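Beta-lactamase II (Erythrobacter litoralis, PDB 6V73) is a zinc-dependent class B metallo-beta-lactamase that hydrolyses beta-lactam antibiotics to substituted beta-amino acids. Local coordinates at the interface of chains A and B. Coordinates in Å, arbitrary orientation; residue numbers count along the deposited sequence, not the author numbering. Chains: chain A/B, Beta-lactamase II.

The interface of chains A and B. Residues chain A 49, 196, 226; chain B 44, 46.
B:Phe46 packs one ring face against A:Ile49 and its CE1 edge against A:His226, and its side chain can be followed outward. CB lies beside A:Ile49 CG1. CG also meets that methylene, at 4.0 Å from A:Ile49 CG1. On one rim CD2 touches the delta methyl, 3.7 Å from A:Ile49 CD1, and CE2 faces the same methyl; on the other, CD1 meets A:Ile49 CG2, and CE1 also lies 4.1 Å from A:Ile49 CG2. The isoleucine thus lies across one ring face, with the CG2 methyl 4.0 Å above the ring plane of B:Phe46 and over its centre. Its second torsion, chi2 168°, sets CD1 anti to CA, carrying the methyl out to the CD2 rim. On the opposite face the backbone carbonyl oxygen B:Met44 O stands 3.5 Å above the B:Phe46 ring, so the phenyl is bracketed by its own loop and the partner chain. CE1 sits over the imidazole toward its rim, 3.9 Å from A:His226 CG; an interplanar angle of 65° supports an edge-to-face reading. Beside this, the thioether sulfur B:Met44 SD, near the end of an extended chain, lies 3.8 Å from A:Asn196 CB. The two-fold interface repeats this patch with chains exchanged, but the protein is a monomer, so the pairing may reflect crystal packing. A:His226 binds zinc, so this loop of chain B borders chain A's active site, by the start of strand 49-58 and the loops of A:Asn196 and A:His226.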
# COMPACT_ATOMS: atom_id res chain seq x y z
N ILE A 49 -0.35 10.18 2.96
CA ILE A 49 -1.45 9.89 2.05
C ILE A 49 -2.65 10.73 2.46
O ILE A 49 -3.05 10.68 3.63
CB ILE A 49 -1.82 8.39 2.05
CG1 ILE A 49 -0.69 7.54 1.48
CG2 ILE A 49 -3.08 8.15 1.24
CD1 ILE A 49 -0.90 6.04 1.73
N ASN A 196 -5.04 0.89 -3.89
CA ASN A 196 -4.76 -0.29 -3.07
C ASN A 196 -5.83 -1.35 -3.30
O ASN A 196 -6.96 -1.24 -2.81
CB ASN A 196 -4.68 0.10 -1.60
CG ASN A 196 -4.72 -1.11 -0.69
OD1 ASN A 196 -4.18 -2.18 -1.01
ND2 ASN A 196 -5.37 -0.95 0.46
N HIS A 226 -9.24 9.94 -2.31
CA HIS A 226 -7.80 10.17 -2.38
C HIS A 226 -7.38 11.19 -3.43
O HIS A 226 -6.18 11.33 -3.69
CB HIS A 226 -7.05 8.85 -2.60
CG HIS A 226 -7.22 7.89 -1.45
ND1 HIS A 226 -6.75 8.17 -0.18
CD2 HIS A 226 -7.83 6.69 -1.37
CE1 HIS A 226 -7.05 7.17 0.63
NE2 HIS A 226 -7.70 6.25 -0.07
N MET B 44 0.46 2.97 -6.22
CA MET B 44 -0.95 3.10 -5.86
C MET B 44 -1.47 4.50 -6.10
O MET B 44 -2.52 4.86 -5.56
CB MET B 44 -1.18 2.70 -4.41
CG MET B 44 -0.54 1.37 -4.08
SD MET B 44 -1.05 0.81 -2.45
CE MET B 44 0.13 -0.52 -2.19
N PHE B 46 -0.12 7.23 -5.02
CA PHE B 46 0.20 8.08 -3.88
C PHE B 46 1.58 8.68 -3.99
O PHE B 46 2.08 9.25 -3.01
CB PHE B 46 0.08 7.28 -2.58
CG PHE B 46 -1.24 6.60 -2.39
CD1 PHE B 46 -2.42 7.24 -2.70
CD2 PHE B 46 -1.32 5.32 -1.87
CE1 PHE B 46 -3.64 6.62 -2.52
CE2 PHE B 46 -2.55 4.69 -1.67
CZ PHE B 46 -3.70 5.35 -2.01